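Long-range contacts in alpha-11 giardin (Giardia intestinalis, PDB 2II2), which binds calcium as an unusual annexin, probably associates with acidic phospholipids, and may act in parasite attachment and cytoskeletal remodelling: residues D99-I103 with L141-I146; V156-A160 with E192-F197. All coordinates share one frame; numbering follows the deposited sequence.

Interaction 1 (D99-I103 with L141-I146); sequences DVVLI and LCHLAI
In Leu-102, CG stands anti to the carbonyl carbon (chi1 -60°) and the chain then runs on extended to CD1, which leaves CD2 turned towards Leu-141 and Ala-145. Val-101 has chi1 -54°, which puts CG2 between its backbone N and carbonyl carbon and CG1 beside the N. Its two methyls therefore reach different residues of the facing helix. The contact is apolar helix packing within the all-helical annexin fold. It joins the C-terminal part of helix 94-102 to helix 137-147, and no direct hydrogen bond crosses it.

Ala-145 is the focus. Its CB points at the other helix and rests against two methyls that lie side by side. Leu-102 CD2 lies 3.7 Å from Ala-145 CB, and Val-101 CG2 lies 3.8 Å from the same atom. The small side chain lets the backbones come close: the CA atoms of Leu-102 and Ala-145 are 6.2 Å apart. One turn earlier, Leu-141 meets Leu-102 with their side chains at about a right angle. The touch is methyl to methyl, Leu-102 CD2 to Leu-141 CD2 at 4.0 Å. On the other flank, Val-101 CG1 rests against Ile-146 CG2, also at 4.0 Å.

Helix 216-230 touches Leu-102 through Ile-224 and Leu-141 through Ala-225. Ile-183 and Val-179 of helix 175-184 pack on the same two leucines, while Leu-125 and Phe-128 of helix 124-131 lie against Ile-146.

The polar link is indirect. Ala-145 O already accepts a bond from Arg-109 NH1. A water also donates to Ala-145 O, but weakly, at 3.5 Å from water oxygen to carbonyl oxygen. Its short bond is to the other helix, with the water oxygen 2.6 Å from Val-101 O.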
loop_
_atom_site.group_PDB
_atom_site.type_symbol
_atom_site.label_atom_id
_atom_site.label_comp_id
_atom_site.label_asym_id
_atom_site.label_seq_id
_atom_site.Cartn_x
_atom_site.Cartn_y
_atom_site.Cartn_z
ATOM N N ASP A 99 1.613 -1.201 4.368
ATOM C CA ASP A 99 1.419 -1.189 2.908
ATOM C C ASP A 99 2.752 -1.482 2.198
ATOM O O ASP A 99 2.843 -2.258 1.226
ATOM C CB ASP A 99 0.881 0.168 2.423
ATOM C CG ASP A 99 -0.551 0.434 2.842
ATOM O OD1 ASP A 99 -1.220 -0.491 3.324
ATOM O OD2 ASP A 99 -1.039 1.583 2.701
ATOM N N VAL A 100 3.805 -0.835 2.671
ATOM C CA VAL A 100 5.109 -0.972 2.074
ATOM C C VAL A 100 5.752 -2.334 2.272
ATOM O O VAL A 100 6.287 -2.873 1.313
ATOM C CB VAL A 100 6.065 0.137 2.547
ATOM C CG1 VAL A 100 7.507 -0.153 2.134
ATOM C CG2 VAL A 100 5.599 1.473 1.994
ATOM N N VAL A 101 5.756 -2.848 3.508
ATOM C CA VAL A 101 6.516 -4.057 3.789
ATOM C C VAL A 101 5.718 -5.335 3.646
ATOM O O VAL A 101 6.324 -6.399 3.453
ATOM C CB VAL A 101 7.246 -4.026 5.177
ATOM C CG1 VAL A 101 8.127 -2.751 5.279
ATOM C CG2 VAL A 101 6.298 -4.142 6.361
ATOM N N LEU A 102 4.392 -5.262 3.753
ATOM C CA LEU A 102 3.574 -6.460 3.610
ATOM C C LEU A 102 3.261 -6.773 2.150
ATOM O O LEU A 102 3.114 -7.931 1.785
ATOM C CB LEU A 102 2.283 -6.349 4.430
ATOM C CG LEU A 102 2.453 -6.158 5.952
ATOM C CD1 LEU A 102 1.120 -6.163 6.602
ATOM C CD2 LEU A 102 3.338 -7.236 6.584
ATOM N N ILE A 103 3.156 -5.757 1.319
ATOM C CA ILE A 103 2.824 -5.963 -0.080
ATOM C C ILE A 103 4.108 -5.872 -0.892
ATOM O O ILE A 103 4.385 -4.875 -1.577
ATOM C CB ILE A 103 1.727 -4.986 -0.563
ATOM C CG1 ILE A 103 0.537 -5.024 0.421
ATOM C CG2 ILE A 103 1.262 -5.377 -1.950
ATOM C CD1 ILE A 103 -0.573 -4.084 0.037
ATOM N N LEU A 141 4.201 -7.473 12.715
ATOM C CA LEU A 141 4.121 -7.517 11.248
ATOM C C LEU A 141 5.282 -6.754 10.641
ATOM O O LEU A 141 5.869 -7.213 9.659
ATOM C CB LEU A 141 2.801 -6.929 10.777
ATOM C CG LEU A 141 1.595 -7.859 10.912
ATOM C CD1 LEU A 141 0.291 -7.056 10.925
ATOM C CD2 LEU A 141 1.611 -8.884 9.771
ATOM N N CYS A 142 5.600 -5.588 11.215
ATOM C CA CYS A 142 6.682 -4.772 10.652
ATOM C C CYS A 142 8.008 -5.530 10.677
ATOM O O CYS A 142 8.715 -5.653 9.658
ATOM C CB CYS A 142 6.846 -3.446 11.375
ATOM S SG CYS A 142 5.426 -2.342 11.172
ATOM N N HIS A 143 8.357 -6.037 11.856
ATOM C CA HIS A 143 9.646 -6.698 12.029
ATOM C C HIS A 143 9.729 -8.015 11.256
ATOM O O HIS A 143 10.717 -8.307 10.572
ATOM C CB HIS A 143 9.904 -6.993 13.508
ATOM C CG HIS A 143 10.253 -5.788 14.322
ATOM N ND1 HIS A 143 11.515 -5.597 14.842
ATOM C CD2 HIS A 143 9.502 -4.740 14.743
ATOM C CE1 HIS A 143 11.519 -4.483 15.560
ATOM N NE2 HIS A 143 10.311 -3.945 15.521
ATOM N N LEU A 144 8.712 -8.858 11.414
ATOM C CA LEU A 144 8.791 -10.188 10.810
ATOM C C LEU A 144 8.692 -10.135 9.288
ATOM O O LEU A 144 9.310 -10.944 8.599
ATOM C CB LEU A 144 7.789 -11.185 11.408
ATOM C CG LEU A 144 7.974 -11.468 12.903
ATOM C CD1 LEU A 144 6.965 -12.519 13.373
ATOM C CD2 LEU A 144 9.398 -11.863 13.273
ATOM N N ALA A 145 7.961 -9.158 8.754
ATOM C CA ALA A 145 7.881 -9.000 7.305
ATOM C C ALA A 145 9.261 -8.858 6.674
ATOM O O ALA A 145 9.512 -9.375 5.585
ATOM C CB ALA A 145 7.025 -7.779 6.932
ATOM N N ILE A 146 10.147 -8.130 7.336
ATOM C CA ILE A 146 11.457 -7.906 6.762
ATOM C C ILE A 146 12.505 -8.948 7.188
ATOM O O ILE A 146 13.512 -9.103 6.516
ATOM C CB ILE A 146 11.920 -6.424 6.883
ATOM C CG1 ILE A 146 12.170 -6.033 8.336
ATOM C CG2 ILE A 146 10.920 -5.454 6.141
ATOM C CD1 ILE A 146 12.914 -4.672 8.472
HETATM O O HOH W 1 8.904 -6.883 3.249
#

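Interaction 2 (V156-A160 with E192-F197); sequences VASDA and EINHRF
Asp-159 lies beside Ile-193 with its carboxylate held at both oxygens: OD2 forms a salt bridge with Arg-153 NE, and OD1 a hydrogen bond with Ser-155 OG. These partners, just ahead of helix 156-169, fix the group's rotation. Ile-193 CD1 sits 3.6 Å from Asp-159 OD2 and 3.8 Å from Asp-159 CB, so the isoleucine packs against the side of the acid.

The contact is oblique helix packing in the all-helical annexin fold and joins the first turn of helix 156-169 to helix 187-201. No hydrogen bond crosses it. Val-156 has CG1 anti to its backbone N (chi1 163°) and sets that methyl 3.9 Å from Ile-193 CG1. Its CG2 meets Glu-192 OE1 at 3.4 Å. As modelled, Arg-196 passes alongside the first helical turn, near Ala-157. Deeper in, Ala-160 CB lies 3.7 Å from Arg-196 CB.

The two helical segments cross at -57°, with axes 8.4 Å apart at closest approach. Exposed Ala-157, Glu-192 and Arg-196 border the contact. On the buried side, Phe-197 presents its ring edge to Ala-160 O, then packs on Leu-163 and Ile-168 of helix 156-169 and on Val-205 and Ala-208 of helix 205-212.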
loop_
_atom_site.group_PDB
_atom_site.type_symbol
_atom_site.label_atom_id
_atom_site.label_comp_id
_atom_site.label_asym_id
_atom_site.label_seq_id
_atom_site.Cartn_x
_atom_site.Cartn_y
_atom_site.Cartn_z
ATOM N N VAL A 156 -0.784 -28.288 7.556
ATOM C CA VAL A 156 -1.860 -27.399 7.121
ATOM C C VAL A 156 -3.008 -27.469 8.124
ATOM O O VAL A 156 -3.520 -26.423 8.561
ATOM C CB VAL A 156 -2.349 -27.697 5.681
ATOM C CG1 VAL A 156 -3.705 -27.068 5.412
ATOM C CG2 VAL A 156 -1.300 -27.270 4.640
ATOM N N ALA A 157 -3.383 -28.685 8.540
ATOM C CA ALA A 157 -4.519 -28.831 9.480
ATOM C C ALA A 157 -4.240 -28.158 10.811
ATOM O O ALA A 157 -5.087 -27.413 11.365
ATOM C CB ALA A 157 -4.888 -30.292 9.687
ATOM N N SER A 158 -3.055 -28.438 11.347
ATOM C CA SER A 158 -2.723 -27.860 12.637
ATOM C C SER A 158 -2.553 -26.339 12.556
ATOM O O SER A 158 -2.904 -25.633 13.504
ATOM C CB SER A 158 -1.526 -28.532 13.299
ATOM O OG SER A 158 -0.358 -28.473 12.522
ATOM N N ASP A 159 -2.065 -25.823 11.430
ATOM C CA ASP A 159 -1.926 -24.386 11.268
ATOM C C ASP A 159 -3.291 -23.699 11.233
ATOM O O ASP A 159 -3.472 -22.623 11.805
ATOM C CB ASP A 159 -1.165 -24.093 9.984
ATOM C CG ASP A 159 0.320 -24.409 10.065
ATOM O OD1 ASP A 159 0.831 -24.722 11.161
ATOM O OD2 ASP A 159 0.960 -24.352 8.987
ATOM N N ALA A 160 -4.257 -24.312 10.562
ATOM C CA ALA A 160 -5.613 -23.795 10.602
ATOM C C ALA A 160 -6.183 -23.758 12.034
ATOM O O ALA A 160 -6.857 -22.809 12.408
ATOM C CB ALA A 160 -6.510 -24.588 9.684
ATOM N N GLU A 192 -4.335 -23.670 1.277
ATOM C CA GLU A 192 -4.917 -24.808 1.968
ATOM C C GLU A 192 -5.296 -24.500 3.433
ATOM O O GLU A 192 -6.355 -24.930 3.917
ATOM C CB GLU A 192 -3.957 -25.984 1.897
ATOM C CG GLU A 192 -3.711 -26.420 0.464
ATOM C CD GLU A 192 -2.420 -27.208 0.252
ATOM O OE1 GLU A 192 -1.706 -27.509 1.238
ATOM O OE2 GLU A 192 -2.117 -27.522 -0.931
ATOM N N ILE A 193 -4.443 -23.743 4.140
ATOM C CA ILE A 193 -4.714 -23.347 5.512
ATOM C C ILE A 193 -5.988 -22.512 5.567
ATOM O O ILE A 193 -6.850 -22.730 6.436
ATOM C CB ILE A 193 -3.512 -22.584 6.108
ATOM C CG1 ILE A 193 -2.310 -23.530 6.268
ATOM C CG2 ILE A 193 -3.888 -21.883 7.410
ATOM C CD1 ILE A 193 -0.990 -22.759 6.470
ATOM N N ASN A 194 -6.095 -21.571 4.622
ATOM C CA ASN A 194 -7.248 -20.717 4.536
ATOM C C ASN A 194 -8.538 -21.508 4.330
ATOM O O ASN A 194 -9.541 -21.281 5.026
ATOM C CB ASN A 194 -7.030 -19.700 3.418
ATOM C CG ASN A 194 -8.171 -18.756 3.265
ATOM O OD1 ASN A 194 -8.455 -17.956 4.174
ATOM N ND2 ASN A 194 -8.835 -18.800 2.111
ATOM N N HIS A 195 -8.518 -22.439 3.390
ATOM C CA HIS A 195 -9.695 -23.245 3.161
ATOM C C HIS A 195 -10.058 -24.056 4.391
ATOM O O HIS A 195 -11.236 -24.127 4.775
ATOM C CB HIS A 195 -9.452 -24.169 1.974
ATOM C CG HIS A 195 -10.533 -25.191 1.776
ATOM N ND1 HIS A 195 -11.838 -24.837 1.520
ATOM C CD2 HIS A 195 -10.503 -26.543 1.796
ATOM C CE1 HIS A 195 -12.569 -25.928 1.382
ATOM N NE2 HIS A 195 -11.785 -26.978 1.548
ATOM N N ARG A 196 -9.054 -24.662 5.030
ATOM C CA ARG A 196 -9.336 -25.487 6.217
ATOM C C ARG A 196 -9.931 -24.624 7.328
ATOM O O ARG A 196 -10.843 -25.080 8.046
ATOM C CB ARG A 196 -8.057 -26.185 6.684
ATOM C CG ARG A 196 -7.541 -27.330 5.779
ATOM C CD ARG A 196 -6.418 -28.107 6.437
ATOM N NE ARG A 196 -6.864 -29.291 7.182
ATOM C CZ ARG A 196 -7.001 -30.511 6.666
ATOM N NH1 ARG A 196 -6.741 -30.733 5.383
ATOM N NH2 ARG A 196 -7.412 -31.516 7.433
ATOM N N PHE A 197 -9.429 -23.390 7.477
ATOM C CA PHE A 197 -9.972 -22.503 8.503
ATOM C C PHE A 197 -11.449 -22.247 8.231
ATOM O O PHE A 197 -12.264 -22.251 9.138
ATOM C CB PHE A 197 -9.201 -21.185 8.506
ATOM C CG PHE A 197 -9.690 -20.197 9.541
ATOM C CD1 PHE A 197 -9.058 -20.106 10.772
ATOM C CD2 PHE A 197 -10.753 -19.356 9.279
ATOM C CE1 PHE A 197 -9.468 -19.206 11.714
ATOM C CE2 PHE A 197 -11.185 -18.410 10.220
ATOM C CZ PHE A 197 -10.536 -18.341 11.444
#

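The two contacts come in series along the chain: interaction 1 closes before interaction 2 opens. Their centres are about 22 Å apart, and their nearest atoms about 14 Å, so they do not touch. Helix 137-147 of interaction 1 is followed directly by helix 156-169 of interaction 2. Interaction 1 is the more central, its centre about 11 Å from the centre of the chain, against about 26 Å for that of interaction 2. Helix 216-230 borders both contacts, and its His-226 and Leu-230 touch Asn-194 in the second segment of interaction 2. Helix packing thus continues from the buried middle of this annexin to its periphery, away from the calcium site seen in this protein.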